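Local coordinates for protein polyketide synthase PksR (Bacillus subtilis, PDB 4U3V) that takes part in making the antibiotic polyketide bacillaene, the piece described here being the double-hotdog enoyl-isomerase domain of this large multifunctional synthase, at residues G76-L81 against I236-Q241; G133-K138 against V275-G280; L97-L102 against L110-R115. One frame throughout, in Å; residues are numbered along the deposited sequence.

Contact 1: residues G76-L81 against I236-Q241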
# COMPACT_ATOMS: atom_id res chain seq x y z
N GLY A 76 3.31 -15.34 -4.07
CA GLY A 76 2.40 -15.66 -3.00
C GLY A 76 1.18 -14.75 -3.00
O GLY A 76 1.01 -13.91 -3.92
N ARG A 77 0.37 -14.90 -1.95
CA ARG A 77 -0.82 -14.09 -1.73
C ARG A 77 -0.86 -13.59 -0.29
O ARG A 77 -0.58 -14.35 0.64
CB ARG A 77 -2.10 -14.91 -1.94
CG ARG A 77 -2.15 -15.67 -3.25
CD ARG A 77 -2.63 -14.81 -4.40
NE ARG A 77 -2.52 -15.52 -5.67
CZ ARG A 77 -3.32 -16.51 -6.05
NH1 ARG A 77 -4.33 -16.87 -5.27
NH2 ARG A 77 -3.12 -17.13 -7.21
N ILE A 78 -1.31 -12.35 -0.11
CA ILE A 78 -1.85 -11.92 1.17
C ILE A 78 -3.37 -11.84 1.03
O ILE A 78 -3.86 -11.42 0.00
CB ILE A 78 -1.36 -10.49 1.52
CG1 ILE A 78 0.16 -10.37 1.37
CG2 ILE A 78 -1.90 -10.05 2.87
CD1 ILE A 78 0.94 -11.35 2.23
N SER A 79 -4.11 -12.22 2.08
CA SER A 79 -5.58 -12.10 2.05
C SER A 79 -6.09 -11.43 3.30
O SER A 79 -5.52 -11.62 4.39
CB SER A 79 -6.23 -13.50 1.94
OG SER A 79 -5.60 -14.27 0.94
N LYS A 80 -7.21 -10.71 3.18
CA LYS A 80 -7.98 -10.21 4.30
C LYS A 80 -7.14 -9.34 5.25
O LYS A 80 -7.22 -9.45 6.48
CB LYS A 80 -8.69 -11.33 5.07
CG LYS A 80 -9.41 -12.28 4.14
CD LYS A 80 -10.45 -13.11 4.87
CE LYS A 80 -11.27 -13.93 3.87
NZ LYS A 80 -12.05 -14.99 4.56
N LEU A 81 -6.31 -8.50 4.64
CA LEU A 81 -5.45 -7.59 5.43
C LEU A 81 -6.30 -6.42 5.93
O LEU A 81 -6.96 -5.69 5.15
CB LEU A 81 -4.32 -7.09 4.53
CG LEU A 81 -3.32 -6.12 5.16
CD1 LEU A 81 -2.57 -6.84 6.29
CD2 LEU A 81 -2.38 -5.59 4.06
N ILE A 236 -3.74 -9.46 -2.10
CA ILE A 236 -2.61 -9.01 -2.87
C ILE A 236 -1.98 -10.23 -3.50
O ILE A 236 -1.80 -11.23 -2.82
CB ILE A 236 -1.54 -8.35 -1.96
CG1 ILE A 236 -2.22 -7.36 -0.99
CG2 ILE A 236 -0.42 -7.76 -2.81
CD1 ILE A 236 -1.25 -6.63 -0.06
N GLN A 237 -1.68 -10.17 -4.79
CA GLN A 237 -0.91 -11.23 -5.45
C GLN A 237 0.40 -10.69 -5.90
O GLN A 237 0.44 -9.73 -6.66
CB GLN A 237 -1.66 -11.77 -6.69
CG GLN A 237 -3.12 -12.12 -6.46
CD GLN A 237 -3.77 -12.69 -7.72
OE1 GLN A 237 -3.35 -12.39 -8.83
NE2 GLN A 237 -4.83 -13.45 -7.54
N PHE A 238 1.51 -11.32 -5.48
CA PHE A 238 2.80 -10.71 -5.67
C PHE A 238 3.87 -11.76 -6.00
O PHE A 238 3.66 -12.95 -5.76
CB PHE A 238 3.19 -9.96 -4.36
CG PHE A 238 3.16 -10.83 -3.15
CD1 PHE A 238 4.30 -11.56 -2.81
CD2 PHE A 238 1.99 -11.03 -2.41
CE1 PHE A 238 4.26 -12.44 -1.75
CE2 PHE A 238 1.97 -11.87 -1.31
CZ PHE A 238 3.11 -12.63 -1.02
N THR A 239 4.99 -11.29 -6.53
CA THR A 239 6.23 -12.10 -6.73
C THR A 239 7.44 -11.52 -6.01
O THR A 239 7.39 -10.41 -5.46
CB THR A 239 6.60 -12.21 -8.22
OG1 THR A 239 7.31 -11.04 -8.65
CG2 THR A 239 5.35 -12.39 -9.07
N LYS A 240 8.55 -12.27 -6.06
CA LYS A 240 9.80 -11.88 -5.42
C LYS A 240 10.59 -10.92 -6.29
O LYS A 240 11.56 -10.34 -5.81
CB LYS A 240 10.65 -13.12 -5.14
CG LYS A 240 10.35 -13.82 -3.83
CD LYS A 240 11.43 -14.84 -3.47
CE LYS A 240 12.59 -14.19 -2.73
NZ LYS A 240 12.24 -13.87 -1.31
N GLN A 241 10.26 -10.80 -7.57
CA GLN A 241 10.99 -9.88 -8.44
C GLN A 241 10.64 -8.43 -8.15
O GLN A 241 9.52 -7.98 -8.38
CB GLN A 241 10.76 -10.20 -9.92
CG GLN A 241 11.67 -9.41 -10.86
CD GLN A 241 13.15 -9.54 -10.52
OE1 GLN A 241 13.78 -10.55 -10.83
NE2 GLN A 241 13.71 -8.50 -9.91

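Contact 2: residues G133-K138 against V275-G280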
# COMPACT_ATOMS: atom_id res chain seq x y z
N GLY A 133 0.51 -19.32 -3.87
CA GLY A 133 -0.34 -18.97 -5.00
C GLY A 133 0.52 -18.47 -6.13
O GLY A 133 1.50 -17.77 -5.90
N SER A 134 0.22 -18.91 -7.34
CA SER A 134 1.02 -18.49 -8.47
C SER A 134 0.61 -17.07 -8.86
O SER A 134 -0.46 -16.59 -8.48
CB SER A 134 0.87 -19.46 -9.65
OG SER A 134 -0.41 -19.35 -10.24
N PHE A 135 1.52 -16.36 -9.51
CA PHE A 135 1.18 -15.06 -10.07
C PHE A 135 1.10 -15.20 -11.59
O PHE A 135 2.11 -15.44 -12.27
CB PHE A 135 2.23 -14.01 -9.68
CG PHE A 135 1.96 -12.65 -10.26
CD1 PHE A 135 1.07 -11.78 -9.65
CD2 PHE A 135 2.57 -12.25 -11.45
CE1 PHE A 135 0.75 -10.56 -10.23
CE2 PHE A 135 2.28 -11.01 -12.02
CZ PHE A 135 1.37 -10.17 -11.40
N GLU A 136 -0.11 -15.04 -12.11
CA GLU A 136 -0.35 -15.09 -13.53
C GLU A 136 -0.52 -13.67 -14.05
O GLU A 136 -1.54 -13.03 -13.78
CB GLU A 136 -1.60 -15.93 -13.84
CG GLU A 136 -1.65 -17.27 -13.10
CD GLU A 136 -0.67 -18.30 -13.67
OE1 GLU A 136 -0.24 -18.15 -14.83
OE2 GLU A 136 -0.32 -19.25 -12.94
N PRO A 137 0.50 -13.17 -14.76
CA PRO A 137 0.51 -11.84 -15.37
C PRO A 137 -0.63 -11.65 -16.38
O PRO A 137 -1.15 -12.63 -16.95
CB PRO A 137 1.87 -11.76 -16.06
CG PRO A 137 2.72 -12.79 -15.39
CD PRO A 137 1.78 -13.88 -14.97
N LYS A 138 -1.06 -10.40 -16.54
CA LYS A 138 -2.13 -10.05 -17.45
C LYS A 138 -1.54 -9.05 -18.43
O LYS A 138 -0.52 -8.43 -18.14
CB LYS A 138 -3.31 -9.44 -16.68
CG LYS A 138 -4.00 -10.40 -15.71
CD LYS A 138 -5.17 -9.72 -15.02
CE LYS A 138 -5.02 -9.73 -13.51
NZ LYS A 138 -5.86 -8.67 -12.87
N VAL A 275 2.55 -6.92 -12.87
CA VAL A 275 3.61 -7.46 -12.00
C VAL A 275 3.21 -7.53 -10.52
O VAL A 275 3.90 -8.14 -9.71
CB VAL A 275 4.87 -6.58 -12.17
CG1 VAL A 275 5.44 -6.68 -13.60
CG2 VAL A 275 4.57 -5.13 -11.86
N LEU A 276 2.00 -7.04 -10.22
CA LEU A 276 1.49 -7.08 -8.86
C LEU A 276 0.01 -6.70 -8.94
O LEU A 276 -0.33 -5.84 -9.76
CB LEU A 276 2.25 -6.03 -8.04
CG LEU A 276 1.76 -5.65 -6.64
CD1 LEU A 276 1.81 -6.86 -5.73
CD2 LEU A 276 2.65 -4.53 -6.06
N HIS A 277 -0.84 -7.45 -8.24
CA HIS A 277 -2.30 -7.23 -8.24
C HIS A 277 -2.76 -6.97 -6.83
O HIS A 277 -2.47 -7.74 -5.91
CB HIS A 277 -3.10 -8.44 -8.76
CG HIS A 277 -2.63 -8.97 -10.11
ND1 HIS A 277 -2.64 -10.30 -10.40
CD2 HIS A 277 -2.13 -8.33 -11.24
CE1 HIS A 277 -2.11 -10.49 -11.63
NE2 HIS A 277 -1.85 -9.29 -12.17
N TYR A 278 -3.57 -5.92 -6.67
CA TYR A 278 -4.37 -5.77 -5.44
C TYR A 278 -5.85 -5.88 -5.79
O TYR A 278 -6.28 -5.34 -6.79
CB TYR A 278 -4.21 -4.35 -4.85
CG TYR A 278 -2.79 -3.91 -4.56
CD1 TYR A 278 -2.32 -3.87 -3.24
CD2 TYR A 278 -1.97 -3.44 -5.56
CE1 TYR A 278 -1.06 -3.37 -2.95
CE2 TYR A 278 -0.71 -2.91 -5.28
CZ TYR A 278 -0.25 -2.91 -3.98
OH TYR A 278 1.00 -2.37 -3.69
N SER A 279 -6.62 -6.46 -4.90
CA SER A 279 -8.06 -6.52 -5.10
C SER A 279 -8.78 -6.14 -3.80
O SER A 279 -8.31 -6.45 -2.69
CB SER A 279 -8.45 -7.91 -5.66
OG SER A 279 -9.11 -8.68 -4.68
N GLY A 280 -9.85 -5.35 -3.91
CA GLY A 280 -10.54 -4.89 -2.71
C GLY A 280 -9.64 -4.05 -1.81
O GLY A 280 -9.62 -4.22 -0.58

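Contact 3: residues L97-L102 against L110-R115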
# COMPACT_ATOMS: atom_id res chain seq x y z
N LEU A 97 8.04 -2.58 15.02
CA LEU A 97 7.02 -3.44 14.47
C LEU A 97 7.56 -4.84 14.21
O LEU A 97 8.70 -5.00 13.82
CB LEU A 97 6.52 -2.88 13.14
CG LEU A 97 5.49 -1.76 13.25
CD1 LEU A 97 6.21 -0.49 13.65
CD2 LEU A 97 4.75 -1.62 11.92
N GLN A 98 6.73 -5.86 14.42
CA GLN A 98 7.11 -7.23 14.10
C GLN A 98 5.93 -7.84 13.36
O GLN A 98 4.77 -7.52 13.66
CB GLN A 98 7.38 -8.04 15.39
CG GLN A 98 8.74 -7.71 16.02
CD GLN A 98 9.10 -8.57 17.23
OE1 GLN A 98 8.33 -9.42 17.67
NE2 GLN A 98 10.24 -8.26 17.84
N ALA A 99 6.20 -8.82 12.51
CA ALA A 99 5.13 -9.48 11.74
C ALA A 99 5.23 -10.93 12.08
O ALA A 99 6.22 -11.56 11.74
CB ALA A 99 5.34 -9.29 10.24
N LYS A 100 4.31 -11.39 12.91
CA LYS A 100 4.39 -12.71 13.56
C LYS A 100 3.34 -13.63 12.97
O LYS A 100 2.15 -13.27 12.92
CB LYS A 100 4.12 -12.56 15.05
CG LYS A 100 5.18 -11.71 15.76
CD LYS A 100 4.60 -10.87 16.88
CE LYS A 100 5.69 -10.03 17.55
NZ LYS A 100 5.22 -9.26 18.74
N PRO A 101 3.76 -14.82 12.48
CA PRO A 101 2.82 -15.73 11.84
C PRO A 101 2.24 -16.68 12.87
O PRO A 101 2.82 -16.85 13.94
CB PRO A 101 3.70 -16.49 10.83
CG PRO A 101 5.04 -15.80 10.84
CD PRO A 101 5.15 -15.21 12.21
N LEU A 102 1.12 -17.31 12.54
CA LEU A 102 0.29 -17.97 13.53
C LEU A 102 -0.59 -19.00 12.84
O LEU A 102 -0.95 -18.84 11.67
CB LEU A 102 -0.57 -16.92 14.25
CG LEU A 102 -1.36 -17.32 15.50
CD1 LEU A 102 -0.45 -17.45 16.71
CD2 LEU A 102 -2.48 -16.32 15.77
N LEU A 110 -1.29 -13.69 9.83
CA LEU A 110 -0.18 -12.78 10.14
C LEU A 110 -0.68 -11.72 11.12
O LEU A 110 -1.70 -11.08 10.87
CB LEU A 110 0.32 -12.08 8.88
CG LEU A 110 0.91 -12.97 7.78
CD1 LEU A 110 1.18 -12.15 6.52
CD2 LEU A 110 2.16 -13.69 8.25
N GLN A 111 0.04 -11.53 12.22
CA GLN A 111 -0.22 -10.42 13.10
C GLN A 111 0.92 -9.40 13.06
O GLN A 111 2.05 -9.72 13.40
CB GLN A 111 -0.36 -10.92 14.52
CG GLN A 111 -1.55 -11.82 14.71
CD GLN A 111 -2.17 -11.63 16.07
OE1 GLN A 111 -2.00 -12.48 16.94
NE2 GLN A 111 -2.81 -10.49 16.28
N ILE A 112 0.63 -8.20 12.60
CA ILE A 112 1.61 -7.13 12.62
C ILE A 112 1.39 -6.35 13.90
O ILE A 112 0.38 -5.66 14.06
CB ILE A 112 1.44 -6.15 11.43
CG1 ILE A 112 1.33 -6.89 10.09
CG2 ILE A 112 2.58 -5.15 11.42
CD1 ILE A 112 2.39 -7.91 9.86
N MET A 113 2.38 -6.41 14.80
CA MET A 113 2.26 -5.81 16.12
C MET A 113 3.24 -4.67 16.22
O MET A 113 4.29 -4.67 15.57
CB MET A 113 2.63 -6.85 17.22
CG MET A 113 2.03 -8.23 17.00
SD MET A 113 0.30 -8.18 17.49
CE MET A 113 0.38 -7.98 19.28
N TYR A 114 2.92 -3.70 17.07
CA TYR A 114 3.86 -2.65 17.38
C TYR A 114 4.00 -2.49 18.87
O TYR A 114 3.11 -2.88 19.63
CB TYR A 114 3.43 -1.32 16.75
CG TYR A 114 2.26 -0.65 17.45
CD1 TYR A 114 2.45 0.45 18.27
CD2 TYR A 114 0.98 -1.13 17.27
CE1 TYR A 114 1.38 1.07 18.88
CE2 TYR A 114 -0.11 -0.53 17.88
CZ TYR A 114 0.11 0.57 18.68
OH TYR A 114 -0.96 1.17 19.26
N ARG A 115 5.13 -1.97 19.28
CA ARG A 115 5.41 -1.88 20.71
C ARG A 115 5.12 -0.48 21.15
O ARG A 115 5.82 0.47 20.77
CB ARG A 115 6.84 -2.31 21.01
CG ARG A 115 7.15 -2.43 22.49
CD ARG A 115 8.53 -3.07 22.67
NE ARG A 115 8.42 -4.42 23.23
CZ ARG A 115 9.34 -5.37 23.11
NH1 ARG A 115 10.43 -5.21 22.35
NH2 ARG A 115 9.12 -6.55 23.68

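Contact 1: residues G76-L81 against I236-Q241
With CG turned between its own backbone N and carbonyl carbon (chi1 55°), Phe238 swings its ring back over Gly76. The carbonyl O of Gly76 lies over one face, displaced toward the rim, and Gly76 CA makes a CH-pi contact 4.1 Å from the centroid of the Phe238 ring. CG1 of Ile78 lies 3.6 Å from CE2 of Phe238, and the backbone N of Ile78 sits near the ring plane at the edge. On the other face of the sheet Arg77 bends at chi2 (-84°) and runs alongside Gln237, CD of Arg77 3.4 Å from CG of Gln237, with the guanidinium stacked on the amide at 26° between planes. Between these two faces, antiparallel pairing joins strand 75-83 of the N-terminal hotdog to strand 230-239 of the C-terminal one, the seam of the double-hotdog. Gly76 and Phe238 exchange two backbone hydrogen bonds (Gly76 N to Phe238 O, 2.9 Å), as do Ile78 and Ile236 (Ile236 N to Ile78 O, 2.9 Å). Ile78 and Phe238 also pack on helix 56-69. The stacked polar ends have outside partners: Arg77 NH2 bonds to Ser134 O, and the Gln237 amide is held by His277.

Contact 2: residues G133-K138 against V275-G280
His277 is sandwiched between two side chains of the loop that follows strand 121-132, Phe135 over one face of its imidazole and Lys138 over the opposite face. The phenyl and imidazole rings are tilted against each other, their planes inclined by 31° and their centroids 4.4 Å apart. Phe135 reaches this position with CG anti to its backbone N (chi1 178°), which carries the ring toward strand 274-283. The far end of that ring continues past the histidine onto the backbone: CZ of Phe135 lies 3.3 Å from C of Val275 and 3.4 Å from N of Leu276, while Val275 O sits over one of its faces. From the other side the lysine chain, bent at chi3, lays its CE methylene over the imidazole, 3.6 Å from the centroid of the His277 ring, a CH-pi contact. Between the two, the carbonyl O of Glu136 approaches CE1 of His277 at 3.4 Å, near the ring plane at the edge. The loop carries the chain from the N-terminal hotdog across strand 274-283 of the C-terminal one, and within it Ser134 OG donates to Glu136 OE2 at 2.7 Å. Outside the two segments, Lys138 NZ pairs with Asp266, and both imidazole nitrogens are bonded, ND1 to Gln237 OE1 and NE2 to Thr274 OG1. No hydrogen bond spans 133-138 and 275-280, so they meet through ring faces, a lysine methylene and backbone atoms; the hydrogen bonds at both nitrogens probably fix the rotation of the imidazole, and the charge pairing of Lys138 with Asp266 on strand 260-268 probably helps hold the CE methylene over the ring.

Contact 3: residues L97-L102 against L110-R115
Ala99 and Ile112 meet in the closest packing of this hairpin, CB of Ala99 to CD1 of Ile112 at 3.3 Å, tighter than usual for two carbons. Ile112 carries CG1 beside its backbone N and turns again at chi2 (-49°), which brings CD1 across to the alanine on the neighbouring strand. The same face of the sheet holds Leu97, Pro101, Leu110 and Tyr114. Leu97 bridges two residues of the partner strand, touching Ile112 CG2 with CD2 and, at 4.1 Å, Tyr114 CB with CG. Leu97, Pro101 and Leu110 also pack on helix 56-69, the helix of the N-terminal hotdog. Leu97, Ala99, Leu110, Ile112 and Tyr114 are buried, whereas Pro101, against Leu110 CD2, and Leu102 beyond it form the exposed end near the turn. There Leu102 only grazes the amide of Gln111, CD2 of Leu102 to OE1 of Gln111 at 4.0 Å, where the strand runs out into a turn that is partly unmodelled. The other face, with Gln98, Lys100, Gln111 and Met113, is mixed and partly exposed. Lys100 crosses Met113 at about a right angle, its CD 3.7 Å from Met113 CG, and makes a cation-pi contact with Trp122 of strand 121-132. Between the faces runs regular antiparallel pairing of strands 94-102 and 108-116: Gln98 and Met113 form one hydrogen-bonded pair, Lys100 and Gln111 the other. In the latter, Gln111 N reaches Lys100 O at 2.8 Å with an almost straight N-H...O angle of 177°. The backbone N and O atoms of these two pairs are satisfied within the hairpin, which is consistent with one face burying hydrocarbon against the helix while the other keeps polar groups toward solvent, the lysine methylenes crossing the methionine and the charge probably steadied by the indole.

Overall arrangement
Contact 1 is the most buried of the three and contact 2 is partly buried, both on the seam between the two hotdogs; contact 3 lies wholly within the N-terminal hotdog, its centre about 17 Å from that of contact 1 and about 24 Å from that of contact 2. Contacts 1 and 2 touch directly, since strands 230-239 and 274-283 are neighbours and the loop 133-138 lies beside both; Thr239 CG2 packs on Phe135 CB at 3.6 Å. Contacts 1 and 3 both rest on strand pairing with apolar residues turned to helix 56-69, whereas contact 2, where a loop meets a strand, relies on ring and methylene packing without hydrogen bonds between its segments.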